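Local coordinates for ABC-type transport system, sugar-family extracellular solute-binding protein (Peptoclostridium difficile 630, PDB 6HNI), which binds tyrosine between its two lobes as an ABC-transporter substrate-binding lipoprotein, probably delivering it for uptake, and has adhesive properties, at residues I28-L31 against L37-T40; F44-E49 against N257-G262; N51-K54 against N58-I61. The protein carries 1 engineered substitution. All coordinates share one frame; numbering follows the deposited sequence. Where two conformers were deposited one is given.

Interaction 1 of 3, residues I28-L31 against L37-T40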
loop_
_atom_site.group_PDB
_atom_site.type_symbol
_atom_site.label_atom_id
_atom_site.label_comp_id
_atom_site.label_asym_id
_atom_site.label_seq_id
_atom_site.Cartn_x
_atom_site.Cartn_y
_atom_site.Cartn_z
ATOM N N ILE A 28 -10.480 13.945 -3.044
ATOM C CA ILE A 28 -9.744 12.677 -2.936
ATOM C C ILE A 28 -8.419 12.885 -3.694
ATOM O O ILE A 28 -8.431 13.270 -4.826
ATOM C CB ILE A 28 -10.494 11.515 -3.568
ATOM C CG1 ILE A 28 -11.904 11.314 -2.935
ATOM C CG2 ILE A 28 -9.643 10.242 -3.462
ATOM C CD1 ILE A 28 -12.662 10.107 -3.417
ATOM N N THR A 29 -7.351 12.657 -2.946
ATOM C CA THR A 29 -5.967 12.787 -3.530
ATOM C C THR A 29 -5.331 11.411 -3.484
ATOM O O THR A 29 -5.102 10.843 -2.435
ATOM C CB THR A 29 -5.182 13.885 -2.812
ATOM O OG1 THR A 29 -3.810 13.869 -3.351
ATOM C CG2 THR A 29 -5.057 13.751 -1.341
ATOM N N GLN A 30 -5.076 10.889 -4.685
ATOM C CA GLN A 30 -4.500 9.555 -4.838
ATOM C C GLN A 30 -3.139 9.660 -5.576
ATOM O O GLN A 30 -3.045 10.351 -6.566
ATOM C CB GLN A 30 -5.445 8.673 -5.642
ATOM C CG GLN A 30 -5.023 7.228 -5.764
ATOM C CD GLN A 30 -6.017 6.336 -6.487
ATOM O OE1 GLN A 30 -7.252 6.496 -6.317
ATOM N NE2 GLN A 30 -5.532 5.336 -7.220
ATOM N N LEU A 31 -2.120 8.976 -5.061
ATOM C CA LEU A 31 -0.782 9.128 -5.682
ATOM C C LEU A 31 -0.717 8.699 -7.154
ATOM O O LEU A 31 -0.149 9.416 -7.998
ATOM C CB LEU A 31 0.205 8.356 -4.829
ATOM C CG LEU A 31 1.643 8.254 -5.384
ATOM C CD1 LEU A 31 2.214 9.642 -5.458
ATOM C CD2 LEU A 31 2.397 7.331 -4.461
ATOM N N LEU A 37 -4.284 1.005 -4.300
ATOM C CA LEU A 37 -4.787 2.373 -4.112
ATOM C C LEU A 37 -6.151 2.528 -4.746
ATOM O O LEU A 37 -7.046 3.160 -4.130
ATOM C CB LEU A 37 -3.816 3.418 -4.647
ATOM C CG LEU A 37 -2.356 3.313 -4.142
ATOM C CD1 LEU A 37 -1.602 4.552 -4.498
ATOM C CD2 LEU A 37 -2.236 3.039 -2.648
ATOM N N ASP A 38 -6.326 1.998 -5.926
ATOM C CA ASP A 38 -7.634 2.018 -6.629
ATOM C C ASP A 38 -8.699 1.336 -5.788
ATOM O O ASP A 38 -9.856 1.814 -5.695
ATOM C CB ASP A 38 -7.536 1.244 -7.952
ATOM C CG ASP A 38 -6.750 1.967 -9.063
ATOM O OD1 ASP A 38 -6.338 3.153 -8.892
ATOM O OD2 ASP A 38 -6.519 1.306 -10.144
ATOM N N ALA A 39 -8.356 0.231 -5.158
ATOM C CA ALA A 39 -9.328 -0.532 -4.337
ATOM C C ALA A 39 -9.795 0.295 -3.146
ATOM O O ALA A 39 -11.017 0.278 -2.779
ATOM C CB ALA A 39 -8.753 -1.884 -3.889
ATOM N N THR A 40 -8.915 1.062 -2.525
ATOM C CA THR A 40 -9.343 1.872 -1.383
ATOM C C THR A 40 -10.317 2.931 -1.829
ATOM O O THR A 40 -11.257 3.225 -1.056
ATOM C CB THR A 40 -8.212 2.513 -0.574
ATOM O OG1 THR A 40 -7.599 3.564 -1.332
ATOM C CG2 THR A 40 -7.181 1.504 -0.172
#

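Interaction 2 of 3, residues F44-E49 against N257-G262. With TYR (tyrosine), chain B.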
loop_
_atom_site.group_PDB
_atom_site.type_symbol
_atom_site.label_atom_id
_atom_site.label_comp_id
_atom_site.label_asym_id
_atom_site.label_seq_id
_atom_site.Cartn_x
_atom_site.Cartn_y
_atom_site.Cartn_z
ATOM N N PHE A 44 -14.164 3.309 -0.314
ATOM C CA PHE A 44 -14.529 4.548 0.358
ATOM C C PHE A 44 -15.819 5.087 -0.245
ATOM O O PHE A 44 -16.747 5.457 0.498
ATOM C CB PHE A 44 -13.405 5.569 0.180
ATOM C CG PHE A 44 -13.633 6.933 0.744
ATOM C CD1 PHE A 44 -13.204 7.242 1.993
ATOM C CD2 PHE A 44 -14.144 7.963 -0.059
ATOM C CE1 PHE A 44 -13.360 8.512 2.525
ATOM C CE2 PHE A 44 -14.307 9.244 0.480
ATOM C CZ PHE A 44 -13.900 9.519 1.753
ATOM N N VAL A 45 -15.903 5.144 -1.561
ATOM C CA VAL A 45 -17.086 5.706 -2.219
ATOM C C VAL A 45 -18.313 4.824 -1.939
ATOM O O VAL A 45 -19.433 5.337 -1.705
ATOM C CB VAL A 45 -16.821 5.924 -3.726
ATOM C CG1 VAL A 45 -18.074 6.334 -4.490
ATOM C CG2 VAL A 45 -15.705 6.956 -3.914
ATOM N N LYS A 46 -18.138 3.505 -1.949
ATOM C CA LYS A 46 -19.264 2.600 -1.642
ATOM C C LYS A 46 -19.735 2.806 -0.208
ATOM O O LYS A 46 -20.981 2.784 0.029
ATOM C CB LYS A 46 -18.910 1.124 -1.867
ATOM C CG LYS A 46 -18.738 0.718 -3.303
ATOM C CD LYS A 46 -18.302 -0.728 -3.444
ATOM C CE LYS A 46 -18.190 -1.118 -4.909
ATOM N NZ LYS A 46 -17.597 -2.465 -5.046
ATOM N N ALA A 47 -18.840 3.005 0.760
ATOM C CA ALA A 47 -19.263 3.222 2.141
ATOM C C ALA A 47 -20.069 4.513 2.211
ATOM O O ALA A 47 -21.104 4.578 2.897
ATOM C CB ALA A 47 -18.083 3.256 3.137
ATOM N N LEU A 48 -19.644 5.564 1.532
ATOM C CA LEU A 48 -20.359 6.835 1.638
ATOM C C LEU A 48 -21.732 6.652 1.045
ATOM O O LEU A 48 -22.739 7.092 1.668
ATOM C CB LEU A 48 -19.614 7.960 0.932
ATOM C CG LEU A 48 -18.483 8.635 1.710
ATOM C CD1 LEU A 48 -17.822 9.580 0.740
ATOM C CD2 LEU A 48 -18.899 9.410 2.949
ATOM N N GLU A 49 -21.835 5.986 -0.092
ATOM C CA GLU A 49 -23.118 5.784 -0.733
ATOM C C GLU A 49 -24.080 4.964 0.151
ATOM O O GLU A 49 -25.266 5.308 0.267
ATOM C CB GLU A 49 -22.976 5.074 -2.084
ATOM C CG GLU A 49 -22.441 5.942 -3.219
ATOM C CD GLU A 49 -23.055 5.609 -4.570
ATOM O OE1 GLU A 49 -23.810 4.614 -4.652
ATOM O OE2 GLU A 49 -22.763 6.349 -5.538
ATOM N N ASN A 257 -7.142 -6.815 2.651
ATOM C CA ASN A 257 -8.094 -6.429 1.578
ATOM C C ASN A 257 -8.233 -4.932 1.565
ATOM O O ASN A 257 -8.845 -4.307 2.485
ATOM C CB ASN A 257 -9.451 -7.122 1.854
ATOM C CG ASN A 257 -10.494 -6.868 0.788
ATOM O OD1 ASN A 257 -10.614 -5.770 0.273
ATOM N ND2 ASN A 257 -11.314 -7.906 0.500
ATOM N N TYR A 258 -7.716 -4.313 0.509
ATOM C CA TYR A 258 -7.668 -2.852 0.459
ATOM C C TYR A 258 -9.047 -2.196 0.185
ATOM O O TYR A 258 -9.293 -1.088 0.669
ATOM C CB TYR A 258 -6.644 -2.399 -0.575
ATOM C CG TYR A 258 -5.225 -2.338 -0.005
ATOM C CD1 TYR A 258 -4.451 -3.509 0.112
ATOM C CD2 TYR A 258 -4.672 -1.168 0.408
ATOM C CE1 TYR A 258 -3.184 -3.445 0.629
ATOM C CE2 TYR A 258 -3.344 -1.105 0.886
ATOM C CZ TYR A 258 -2.644 -2.276 1.013
ATOM O OH TYR A 258 -1.321 -2.249 1.473
ATOM N N GLU A 259 -9.907 -2.892 -0.543
ATOM C CA GLU A 259 -11.289 -2.357 -0.713
ATOM C C GLU A 259 -11.941 -2.274 0.652
ATOM O O GLU A 259 -12.620 -1.255 0.962
ATOM C CB GLU A 259 -12.082 -3.205 -1.672
ATOM C CG GLU A 259 -13.436 -2.503 -1.928
ATOM C CD GLU A 259 -14.310 -3.122 -3.019
ATOM O OE1 GLU A 259 -13.809 -3.825 -3.940
ATOM O OE2 GLU A 259 -15.536 -2.848 -2.973
ATOM N N LYS A 260 -11.834 -3.307 1.471
ATOM C CA LYS A 260 -12.403 -3.249 2.850
ATOM C C LYS A 260 -11.785 -2.157 3.682
ATOM O O LYS A 260 -12.435 -1.525 4.539
ATOM C CB LYS A 260 -12.351 -4.595 3.562
ATOM C CG LYS A 260 -13.144 -5.683 2.860
ATOM C CD LYS A 260 -13.067 -7.012 3.574
ATOM C CE LYS A 260 -13.939 -8.058 2.926
ATOM N NZ LYS A 260 -14.099 -9.181 3.866
ATOM N N LEU A 261 -10.483 -1.940 3.536
ATOM C CA LEU A 261 -9.788 -0.859 4.255
ATOM C C LEU A 261 -10.341 0.528 3.857
ATOM O O LEU A 261 -10.535 1.387 4.720
ATOM C CB LEU A 261 -8.258 -0.945 4.050
ATOM C CG LEU A 261 -7.390 -0.213 5.055
ATOM C CD1 LEU A 261 -7.305 -0.994 6.371
ATOM C CD2 LEU A 261 -5.955 -0.011 4.489
ATOM N N GLY A 262 -10.576 0.704 2.565
ATOM C CA GLY A 262 -11.189 1.918 2.051
ATOM C C GLY A 262 -12.630 2.127 2.539
ATOM O O GLY A 262 -12.992 3.239 2.907
HETATM N N TYR B . 1.737 1.422 2.069
HETATM C CA TYR B . 1.939 2.421 1.004
HETATM C C TYR B . 2.073 3.803 1.624
HETATM O O TYR B . 2.089 4.774 0.877
HETATM C CB TYR B . 0.906 2.300 -0.134
HETATM C CG TYR B . 1.024 1.017 -0.887
HETATM C CD1 TYR B . 2.183 0.771 -1.681
HETATM C CD2 TYR B . 0.111 0.008 -0.815
HETATM C CE1 TYR B . 2.344 -0.435 -2.312
HETATM C CE2 TYR B . 0.257 -1.209 -1.446
HETATM C CZ TYR B . 1.420 -1.441 -2.217
HETATM O OH TYR B . 1.591 -2.657 -2.849
HETATM O OXT TYR B . 2.258 3.922 2.817
#

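Interaction 3 of 3, residues N51-K54 against N58-I61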
loop_
_atom_site.group_PDB
_atom_site.type_symbol
_atom_site.label_atom_id
_atom_site.label_comp_id
_atom_site.label_asym_id
_atom_site.label_seq_id
_atom_site.Cartn_x
_atom_site.Cartn_y
_atom_site.Cartn_z
ATOM N N ASN A 51 -24.242 4.896 3.261
ATOM C CA ASN A 51 -24.581 5.759 4.359
ATOM C C ASN A 51 -25.334 7.036 3.945
ATOM O O ASN A 51 -25.522 7.926 4.762
ATOM C CB ASN A 51 -23.344 6.066 5.172
ATOM C CG ASN A 51 -22.936 4.902 6.044
ATOM O OD1 ASN A 51 -23.360 4.815 7.185
ATOM N ND2 ASN A 51 -22.042 4.037 5.537
ATOM N N GLY A 52 -25.757 7.078 2.685
ATOM C CA GLY A 52 -26.601 8.119 2.159
ATOM C C GLY A 52 -25.904 9.338 1.613
ATOM O O GLY A 52 -26.551 10.359 1.393
ATOM N N PHE A 53 -24.589 9.216 1.338
ATOM C CA PHE A 53 -23.813 10.324 0.806
ATOM C C PHE A 53 -23.435 9.991 -0.613
ATOM O O PHE A 53 -22.624 9.104 -0.854
ATOM C CB PHE A 53 -22.576 10.558 1.638
ATOM C CG PHE A 53 -22.866 11.090 2.996
ATOM C CD1 PHE A 53 -23.030 12.448 3.187
ATOM C CD2 PHE A 53 -22.975 10.239 4.070
ATOM C CE1 PHE A 53 -23.278 12.943 4.460
ATOM C CE2 PHE A 53 -23.214 10.725 5.341
ATOM C CZ PHE A 53 -23.346 12.073 5.538
ATOM N N LYS A 54 -24.046 10.698 -1.541
ATOM C CA LYS A 54 -24.017 10.312 -2.938
ATOM C C LYS A 54 -23.505 11.487 -3.780
ATOM O O LYS A 54 -24.021 12.611 -3.679
ATOM C CB LYS A 54 -25.436 9.855 -3.316
ATOM C CG LYS A 54 -25.717 9.687 -4.791
ATOM C CD LYS A 54 -24.735 8.766 -5.486
ATOM C CE LYS A 54 -25.174 8.498 -6.918
ATOM N NZ LYS A 54 -26.301 7.518 -6.961
ATOM N N ASN A 58 -25.860 15.031 -2.256
ATOM C CA ASN A 58 -25.526 15.811 -1.025
ATOM C C ASN A 58 -24.018 15.878 -0.745
ATOM O O ASN A 58 -23.564 16.488 0.257
ATOM C CB ASN A 58 -26.258 15.254 0.185
ATOM C CG ASN A 58 -26.016 13.768 0.391
ATOM O OD1 ASN A 58 -25.650 13.027 -0.550
ATOM N ND2 ASN A 58 -26.228 13.318 1.619
ATOM N N ILE A 59 -23.245 15.264 -1.643
ATOM C CA ILE A 59 -21.775 15.471 -1.658
ATOM C C ILE A 59 -21.323 15.774 -3.061
ATOM O O ILE A 59 -22.013 15.456 -4.029
ATOM C CB ILE A 59 -20.967 14.320 -1.043
ATOM C CG1 ILE A 59 -21.092 13.032 -1.858
ATOM C CG2 ILE A 59 -21.307 14.167 0.426
ATOM C CD1 ILE A 59 -20.181 11.918 -1.386
ATOM N N ASP A 60 -20.135 16.381 -3.121
ATOM C CA ASP A 60 -19.386 16.566 -4.348
ATOM C C ASP A 60 -17.999 15.975 -4.128
ATOM O O ASP A 60 -17.316 16.370 -3.217
ATOM C CB ASP A 60 -19.213 18.034 -4.670
ATOM C CG ASP A 60 -18.327 18.230 -5.881
ATOM O OD1 ASP A 60 -18.874 18.099 -6.987
ATOM O OD2 ASP A 60 -17.084 18.454 -5.732
ATOM N N ILE A 61 -17.668 15.000 -4.953
ATOM C CA ILE A 61 -16.341 14.355 -4.878
ATOM C C ILE A 61 -15.455 14.904 -6.016
ATOM O O ILE A 61 -15.800 14.758 -7.185
ATOM C CB ILE A 61 -16.483 12.830 -4.950
ATOM C CG1 ILE A 61 -17.344 12.272 -3.799
ATOM C CG2 ILE A 61 -15.124 12.182 -4.906
ATOM C CD1 ILE A 61 -17.587 10.769 -3.879
#

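Interaction 1 of 3, residues I28-L31 against L37-T40
Q30 reaches from the end of strand 24-30 to L37 and D38 on helix 35-50, the first strand-to-helix step of a beta-alpha-beta unit in the parallel sheet of one lobe of this substrate-binding fold. Its CB points at the helix, and the chain stays extended, with CG anti to the backbone N (chi1 -175°), which carries the amide across the 7.2 Å between the CA atoms of Q30 and L37. Q30 CG lies 4.1 Å from L37 CB. CD and OE1 pass near the L37 carbonyl, and NE2 arrives 3.6 Å from L37 CB. The tip then bonds to the next helical residue: Q30 NE2 donates to D38 OD1 at 2.9 Å with an N-H...O angle of 146°. A second acceptor, V32 O, takes a further bond from NE2, and two acceptors on one amide nitrogen should limit its rotation. Separately, L31 CB rests 4.2 Å from L37 CD1. The L37 side chain itself comes within about 4 Å of the bound tyrosine, nearest atoms. D38 OD1 is met nearly along its C-O axis and lies in the Q30 amide plane, although the carboxylate plane is turned 59° from it.

Interaction 2 of 3, residues F44-E49 against N257-G262
K46 sets its CG anti to the carbonyl carbon and runs extended to NZ from a CB that points at the other helix. The CB of E259 does not itself aim at K46; with CG anti to the backbone N (chi1 -173°), its extended chain brings OE2 across to NZ, and the two chains meet at about a right angle. Their ends form a salt bridge, K46 NZ to E259 OE2 at 2.9 Å. The ammonium approaches OE2 on its syn side, 22° out of the carboxylate plane, and OE1 of the same group is 4.2 Å from NZ, so one oxygen carries the bond. K46 CD also passes 3.5 Å from E259 OE2, laying the lysine's aliphatic part beside the acid. K46 is exposed and E259 partly so, which puts this pair at the solvent-facing margin of the contact.

The deeper part joins helix 35-50 to helix 258-273, two helices of one lobe of the periplasmic-binding-protein fold that are more than 200 residues apart in sequence. Here G262 has no side chain to separate the backbones, and its CA comes 4.6 Å from that of F44. F44 CA approaches G262 O at 3.3 Å in a CA-H...O contact with 124° at the hydrogen. The same carbonyl oxygen lies at the edge of the F44 ring, near its plane, and the rest of the ring turns from G262 and stacks with F89.

At the start of helix 258-273 N257 is the N-cap, its OD1 accepting from K260 N. Next to it Y258 enters the ligand pocket, where Y258 OH lies 3.5 Å from CE2 of the bound tyrosine and hydrogen-bonds to D137.

Interaction 3 of 3, residues N51-K54 against N58-I61
Hydrogen bonds join N58 to the backbone of G52 and K54, in the turn that links helix 35-50 to strand 59-65. The N58 amide uses both ends: ND2 donates to G52 O at 3.0 Å, and OD1 accepts from K54 N, also at 3.0 Å and nearly straight, with an N-H...O angle of 172°. Its CG sits between the backbone N and the carbonyl carbon (chi1 54°), which turns the amide back over the preceding loop. Two weak backbone bonds, from N58 N and I59 N, reach K54 O at 3.4 Å.

Apolar contact comes from F53 and I59, whose side chains cross at about a right angle. F53 CD1 touches I59 CG2 at 3.7 Å, and F53 CB also lies near this methyl. The N58 amide approaches the same ring obliquely, F53 CD1 to N58 ND2 being 3.7 Å, with the ring and amide planes only 7° apart.

The helix itself ends in a Schellman motif, F53 N pairing with L48 O and G52 N with E49 O, with G52, at positive phi, as its C-prime residue. One asparagine thus supplies a donor and an acceptor to backbone groups just past the helix end, tying the chain's exit from the helix to its entry into the strand.

Helix 35-50 connects all three contacts: its first turns form interaction 1, its later turns meet helix 258-273 in interaction 2, and the turn after its end is interaction 3. The centres of interactions 1 and 2 lie about 11 Å apart, and the two contacts touch directly, T40 CG2 to Y258 O at 3.4 Å. Interactions 2 and 3 are about 14 Å apart between centres, with L48 O and F53 N at 2.8 Å, a probable hydrogen bond. Between interactions 1 and 3, their centres about 18 Å apart, neighbouring strands 24-30 and 59-65 bring I28 CD1 to 3.5 Å from I61 CG2. Towards the bound tyrosine, interaction 1 brings L37 and interaction 2 brings Y258; interaction 3 lies at the surface, its centre about 26 Å from the chain's centre.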